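Local coordinates for transcription regulator AsnC/Lrp ligand binding domain-containing protein (Sulfolobus tokodaii, PDB 2ZBC) that probably binds amino acids between its subunits as a stand-alone RAM (ligand-binding) module of the Lrp/AsnC family of transcription regulators, and holds isoleucine in the crystal, at residues K53-V56 and T57-R61; K23-S26 and E27-E30. All blocks are in the same frame, centred on the assembly; numbering follows the deposited sequence.

Contact 1: residues K53-V56 and T57-R61. With ILE (isoleucine), chain I.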
ATOM      1  N   LYS A  53     -15.681  14.417  13.144  1.00 14.07           N
ATOM      2  CA  LYS A  53     -15.082  15.031  11.942  1.00 15.06           C
ATOM      3  C   LYS A  53     -14.238  16.248  12.284  1.00 15.25           C
ATOM      4  O   LYS A  53     -13.050  16.378  11.838  1.00 13.93           O
ATOM      5  CB  LYS A  53     -16.174  15.377  10.882  1.00 14.40           C
ATOM      6  CG  LYS A  53     -15.644  16.295   9.743  1.00 13.85           C
ATOM      7  CD  LYS A  53     -14.643  15.577   8.846  1.00 10.37           C
ATOM      8  CE  LYS A  53     -14.311  16.398   7.628  1.00  8.09           C
ATOM      9  NZ  LYS A  53     -13.703  17.668   8.037  1.00 12.59           N
ATOM     10  N   ASP A  54     -14.812  17.142  13.132  1.00 15.28           N
ATOM     11  CA  ASP A  54     -14.141  18.400  13.561  1.00 15.94           C
ATOM     12  C   ASP A  54     -12.865  18.105  14.314  1.00 15.54           C
ATOM     13  O   ASP A  54     -11.812  18.712  14.023  1.00 16.16           O
ATOM     14  CB  ASP A  54     -15.114  19.216  14.440  1.00 17.05           C
ATOM     15  CG  ASP A  54     -14.601  20.609  14.778  1.00 23.38           C
ATOM     16  OD1 ASP A  54     -13.952  21.225  13.911  1.00 31.64           O
ATOM     17  OD2 ASP A  54     -14.801  21.154  15.892  1.00 28.30           O
ATOM     18  N   PHE A  55     -12.908  17.110  15.199  1.00 14.59           N
ATOM     19  CA  PHE A  55     -11.774  16.703  15.953  1.00 14.14           C
ATOM     20  C   PHE A  55     -10.658  16.140  15.079  1.00 14.15           C
ATOM     21  O   PHE A  55      -9.497  16.481  15.316  1.00 13.76           O
ATOM     22  CB  PHE A  55     -12.159  15.688  17.003  1.00 13.85           C
ATOM     23  CG  PHE A  55     -11.036  15.271  17.882  1.00 12.80           C
ATOM     24  CD1 PHE A  55     -10.506  16.134  18.806  1.00 12.08           C
ATOM     25  CD2 PHE A  55     -10.587  13.981  17.858  1.00 13.65           C
ATOM     26  CE1 PHE A  55      -9.411  15.723  19.642  1.00 12.97           C
ATOM     27  CE2 PHE A  55      -9.495  13.584  18.652  1.00 15.83           C
ATOM     28  CZ  PHE A  55      -8.959  14.448  19.568  1.00 13.61           C
ATOM     29  N   VAL A  56     -11.000  15.223  14.168  1.00 14.40           N
ATOM     30  CA  VAL A  56     -10.047  14.659  13.269  1.00 14.02           C
ATOM     31  C   VAL A  56      -9.450  15.735  12.365  1.00 13.50           C
ATOM     32  O   VAL A  56      -8.216  15.817  12.234  1.00 12.51           O
ATOM     33  CB  VAL A  56     -10.654  13.466  12.395  1.00 14.09           C
ATOM     34  CG1 VAL A  56      -9.686  12.976  11.379  1.00 15.13           C
ATOM     35  CG2 VAL A  56     -11.090  12.365  13.259  1.00 15.60           C
ATOM     36  N   THR A  57     -10.274  16.551  11.722  1.00 11.88           N
ATOM     37  CA  THR A  57      -9.780  17.525  10.764  1.00 13.45           C
ATOM     38  C   THR A  57      -9.116  18.713  11.448  1.00 14.28           C
ATOM     39  O   THR A  57      -7.993  19.077  11.094  1.00 14.36           O
ATOM     40  CB  THR A  57     -10.913  18.097   9.865  1.00 11.89           C
ATOM     41  OG1 THR A  57     -11.288  17.078   8.980  1.00 14.69           O
ATOM     42  CG2 THR A  57     -10.429  19.199   8.970  1.00 15.84           C
ATOM     43  N   ASN A  58      -9.754  19.229  12.503  1.00 13.74           N
ATOM     44  CA  ASN A  58      -9.319  20.493  13.078  1.00 15.20           C
ATOM     45  C   ASN A  58      -8.401  20.462  14.285  1.00 13.65           C
ATOM     46  O   ASN A  58      -7.887  21.488  14.677  1.00 14.35           O
ATOM     47  CB  ASN A  58     -10.521  21.525  13.191  1.00 17.31           C
ATOM     48  CG  ASN A  58     -11.110  21.866  11.820  1.00 19.60           C
ATOM     49  OD1 ASN A  58     -12.313  21.736  11.577  1.00 25.61           O
ATOM     50  ND2 ASN A  58     -10.289  22.278  10.941  1.00 13.25           N
ATOM     51  N   THR A  59      -8.237  19.309  14.897  1.00 13.66           N
ATOM     52  CA  THR A  59      -7.320  19.111  15.994  1.00 13.89           C
ATOM     53  C   THR A  59      -6.302  18.136  15.540  1.00 14.55           C
ATOM     54  O   THR A  59      -5.203  18.569  15.257  1.00 16.48           O
ATOM     55  CB  THR A  59      -8.044  18.687  17.281  1.00 14.89           C
ATOM     56  OG1 THR A  59      -9.029  19.705  17.600  1.00 14.36           O
ATOM     57  CG2 THR A  59      -7.164  18.623  18.415  1.00 14.99           C
ATOM     58  N   ILE A  60      -6.635  16.854  15.365  1.00 14.10           N
ATOM     59  CA  ILE A  60      -5.574  15.846  15.173  1.00 13.90           C
ATOM     60  C   ILE A  60      -4.743  16.195  13.934  1.00 13.66           C
ATOM     61  O   ILE A  60      -3.473  16.263  14.010  1.00 11.12           O
ATOM     62  CB  ILE A  60      -6.104  14.368  14.994  1.00 14.60           C
ATOM     63  CG1 ILE A  60      -6.920  13.855  16.163  1.00 12.67           C
ATOM     64  CG2 ILE A  60      -4.883  13.388  14.843  1.00 14.41           C
ATOM     65  CD1 ILE A  60      -7.252  12.373  16.048  1.00 14.29           C
ATOM     66  N   ARG A  61      -5.433  16.403  12.803  1.00 13.39           N
ATOM     67  CA  ARG A  61      -4.748  16.730  11.543  1.00 14.48           C
ATOM     68  C   ARG A  61      -4.085  18.120  11.434  1.00 15.36           C
ATOM     69  O   ARG A  61      -3.503  18.446  10.382  1.00 14.52           O
ATOM     70  CB  ARG A  61      -5.661  16.506  10.327  1.00 13.94           C
ATOM     71  CG  ARG A  61      -5.935  15.046  10.138  1.00 13.00           C
ATOM     72  CD  ARG A  61      -7.007  14.693   9.180  1.00  9.81           C
ATOM     73  NE  ARG A  61      -6.826  15.076   7.812  1.00 10.52           N
ATOM     74  CZ  ARG A  61      -6.121  14.401   6.924  1.00 11.74           C
ATOM     75  NH1 ARG A  61      -5.508  13.275   7.255  1.00 11.44           N
ATOM     76  NH2 ARG A  61      -6.075  14.837   5.689  1.00 10.55           N
TER
HETATM   77  N   ILE I  84      -9.277  10.665   5.408  1.00 10.53           N
HETATM   78  CA  ILE I  84      -8.771  11.254   6.686  1.00 11.76           C
HETATM   79  C   ILE I  84      -8.856  10.270   7.871  1.00 12.28           C
HETATM   80  O   ILE I  84      -9.447   9.177   7.633  1.00 12.22           O
HETATM   81  CB  ILE I  84      -9.556  12.506   7.034  1.00 11.01           C
HETATM   82  CG1 ILE I  84     -10.969  12.179   7.504  1.00 12.92           C
HETATM   83  CG2 ILE I  84      -9.716  13.343   5.799  1.00 13.71           C
HETATM   84  CD1 ILE I  84     -11.754  13.412   7.788  1.00 14.08           C
HETATM   85  OXT ILE I  84      -8.329  10.596   8.993  1.00 13.86           O
HETATM   86  O   HOH W   1     -11.154  20.341  16.530  1.00 19.32           O

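Contact 2: residues K23-S26 and E27-E30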
ATOM      1  N   LYS A  23      -2.552  12.860  24.674  1.00 18.67           N
ATOM      2  CA  LYS A  23      -2.933  12.454  26.050  1.00 22.42           C
ATOM      3  C   LYS A  23      -3.932  13.397  26.717  1.00 22.49           C
ATOM      4  O   LYS A  23      -4.716  12.956  27.559  1.00 23.95           O
ATOM      5  CB  LYS A  23      -1.727  12.479  27.040  1.00 23.60           C
ATOM      6  CG  LYS A  23      -0.630  11.609  26.750  1.00 29.87           C
ATOM      7  CD  LYS A  23       0.417  11.522  27.938  1.00 34.68           C
ATOM      8  CE  LYS A  23       0.779  12.871  28.615  1.00 39.81           C
ATOM      9  NZ  LYS A  23       2.169  12.906  29.276  1.00 37.93           N
ATOM     10  N   SER A  24      -3.880  14.678  26.376  1.00 21.90           N
ATOM     11  CA  SER A  24      -4.601  15.739  27.105  1.00 22.55           C
ATOM     12  C   SER A  24      -5.985  15.962  26.571  1.00 22.35           C
ATOM     13  O   SER A  24      -6.761  16.721  27.138  1.00 22.33           O
ATOM     14  CB  SER A  24      -3.860  17.070  26.996  1.00 21.61           C
ATOM     15  OG  SER A  24      -2.725  16.939  27.799  1.00 24.98           O
HETATM   16  N   MSE A  25      -6.317  15.295  25.485  1.00 20.23           N
HETATM   17  CA  MSE A  25      -7.593  15.606  24.829  1.00 20.08           C
HETATM   18  C   MSE A  25      -8.640  14.543  25.289  1.00 19.24           C
HETATM   19  O   MSE A  25      -8.344  13.348  25.304  1.00 17.98           O
HETATM   20  CB  MSE A  25      -7.376  15.696  23.332  1.00 19.98           C
HETATM   21  CG  MSE A  25      -6.656  17.149  22.698  1.00 19.45           C
HETATM   22 SE   MSE A  25      -5.955  16.295  21.142  1.00 33.69          SE
HETATM   23  CE  MSE A  25      -6.187  14.563  21.354  1.00 40.17           C
ATOM     24  N   SER A  26      -9.818  15.022  25.738  1.00 18.84           N
ATOM     25  CA  SER A  26     -10.910  14.185  26.280  1.00 20.73           C
ATOM     26  C   SER A  26     -11.479  13.180  25.266  1.00 19.57           C
ATOM     27  O   SER A  26     -11.978  12.133  25.616  1.00 21.39           O
ATOM     28  CB  SER A  26     -12.053  15.108  26.786  1.00 21.98           C
ATOM     29  OG  SER A  26     -11.576  15.890  27.897  1.00 28.27           O
ATOM     30  N   GLU A  27     -11.467  13.539  23.996  1.00 19.03           N
ATOM     31  CA  GLU A  27     -11.975  12.661  22.943  1.00 18.18           C
ATOM     32  C   GLU A  27     -11.084  11.441  22.711  1.00 19.28           C
ATOM     33  O   GLU A  27     -11.533  10.440  22.085  1.00 18.80           O
ATOM     34  CB  GLU A  27     -12.091  13.428  21.639  1.00 19.06           C
ATOM     35  CG  GLU A  27     -13.039  14.627  21.696  1.00 18.53           C
ATOM     36  CD  GLU A  27     -12.400  15.959  22.078  1.00 20.31           C
ATOM     37  OE1 GLU A  27     -11.248  15.946  22.605  1.00 19.55           O
ATOM     38  OE2 GLU A  27     -13.057  17.008  21.829  1.00 19.26           O
ATOM     39  N   VAL A  28      -9.808  11.528  23.153  1.00 17.93           N
ATOM     40  CA  VAL A  28      -8.864  10.454  23.003  1.00 18.13           C
ATOM     41  C   VAL A  28      -8.972   9.579  24.241  1.00 17.78           C
ATOM     42  O   VAL A  28      -8.508   9.987  25.294  1.00 19.01           O
ATOM     43  CB  VAL A  28      -7.421  11.008  22.877  1.00 16.86           C
ATOM     44  CG1 VAL A  28      -6.448   9.910  23.025  1.00 18.09           C
ATOM     45  CG2 VAL A  28      -7.254  11.679  21.580  1.00 18.45           C
ATOM     46  N   THR A  29      -9.613   8.410  24.132  1.00 16.81           N
ATOM     47  CA  THR A  29      -9.765   7.498  25.237  1.00 16.67           C
ATOM     48  C   THR A  29      -8.624   6.520  25.377  1.00 16.47           C
ATOM     49  O   THR A  29      -8.417   5.973  26.496  1.00 14.91           O
ATOM     50  CB  THR A  29     -11.063   6.731  25.168  1.00 16.83           C
ATOM     51  OG1 THR A  29     -11.053   5.867  24.017  1.00 16.12           O
ATOM     52  CG2 THR A  29     -12.235   7.725  24.939  1.00 17.11           C
ATOM     53  N   GLU A  30      -7.865   6.309  24.275  1.00 15.06           N
ATOM     54  CA  GLU A  30      -6.574   5.627  24.393  1.00 14.80           C
ATOM     55  C   GLU A  30      -5.623   6.152  23.331  1.00 13.34           C
ATOM     56  O   GLU A  30      -6.032   6.588  22.244  1.00 13.90           O
ATOM     57  CB  GLU A  30      -6.571   4.096  24.128  1.00 17.12           C
ATOM     58  CG  GLU A  30      -7.804   3.364  24.426  1.00 22.59           C
ATOM     59  CD  GLU A  30      -7.776   1.927  23.929  1.00 25.05           C
ATOM     60  OE1 GLU A  30      -6.695   1.283  23.593  1.00 20.33           O
ATOM     61  OE2 GLU A  30      -8.912   1.456  23.982  1.00 20.42           O
TER

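Contact 1: residues K53-V56 and T57-R61
Lys53 NZ gives a hydrogen bond of 2.7 Å to Thr57 OG1, one helical turn further along. The lysine chain, bent at chi2 (69°) and chi4 (61°), curves toward the next turn and brings its ammonium to this hydroxyl. Glu15 of a second subunit also bonds Thr57 OG1, and Asp16 of that subunit forms a salt bridge with the ammonium. Beneath, Thr57 N donates to Lys53 O at 2.8 Å in a regular alpha-helical bond. Phe55 O then takes two amides: Ile60 N comes in nearly straight at 2.9 Å, while Thr59 N, at 3.1 Å, lies above the carbonyl plane. With the 2.9 Å bond from Arg61 N to Val56 O, the spacing widens to i to i+5, a pi-type turn near the helix end. A water bridges Thr59 OG1 and, weakly, Asp54 O.

The Arg61 guanidinium carries one face over the bound isoleucine, whose CG2 sits 3.7 Å above its plane and toward its rim. Thr69 bonds the guanidinium at NH1, and Glu15 of the second subunit meets NE in a salt bridge. Replacing Arg61 with an alanine would probably leave that glutamate and Thr69 without their guanidinium partner and uncover the aliphatic side of the ligand. Val56 CG1 lies 3.6 Å from the ligand OXT, and Lys53 CD is close to its CD1. Elsewhere, the Phe55 ring packs through CE2 on Ile60 CG1 at 3.6 Å and through CD1 near Thr59 CB. An amino-acid pocket between subunits, partly walled by a helix end, is characteristic of the Lrp/AsnC RAM domain, probably for the effector.

Contact 2: residues K23-S26 and E27-E30
Met25 O accepts the amide of Val28 at 3.2 Å, with an N-H...O angle of 148°. The donor stands above the carbonyl plane, 57° out of it, because the chain folds back tightly over the intervening residues. Ser26 and Glu27 occupy the two corner positions of a type I beta turn from Met25 to Val28. It joins the end of helix 15-22 to strand 28-34, one of the outermost strands of the chain's antiparallel sheet, in the alpha-beta plait of the RAM domain.

Glu27 curls back over the turn. Its CG lies anti to the carbonyl carbon and the chain bends again at chi2 (91°), which brings OE1 to 3.6 Å from Ser26 N and 3.9 Å from Met25 CB. The carboxylate thus lies alongside the backbone leading into the turn. On entering the turn, the selenomethionine Met25 sends its side chain to the same apolar surface as Val28; both rest on Phe55 of helix 49-60, and Met25 also touches Thr59. The buried Val28 has CB 3.5 Å from Met25 O, so its side chain stands close beside the carbonyl that holds its own amide. Beyond the turn the chain bends once more at Thr29, whose side chain packs on Lys43 and Glu45 of strand 40-45. Glu30 continues in an antiparallel ladder with a strand of a neighbouring subunit, while its OE1 is hydrogen-bonded to His32 NE2.

In the fold
From the N terminus, the chain first runs through strand 3-10 and helix 15-22 before contact 2, the turn that leads from that helix into strand 28-34. Strand 40-45 follows, and contact 1 comes later, in the C-terminal half of helix 49-60 ahead of strand 66-75. Both contacts are local and stand in series, neither enclosing nor crossing the other. Their centres are about 13 Å apart, yet they meet where the Phe55 and Thr59 side of the helix packs on the turn. The turn is thereby joined to one side of helix 49-60, while another side of it faces the isoleucine and a second subunit.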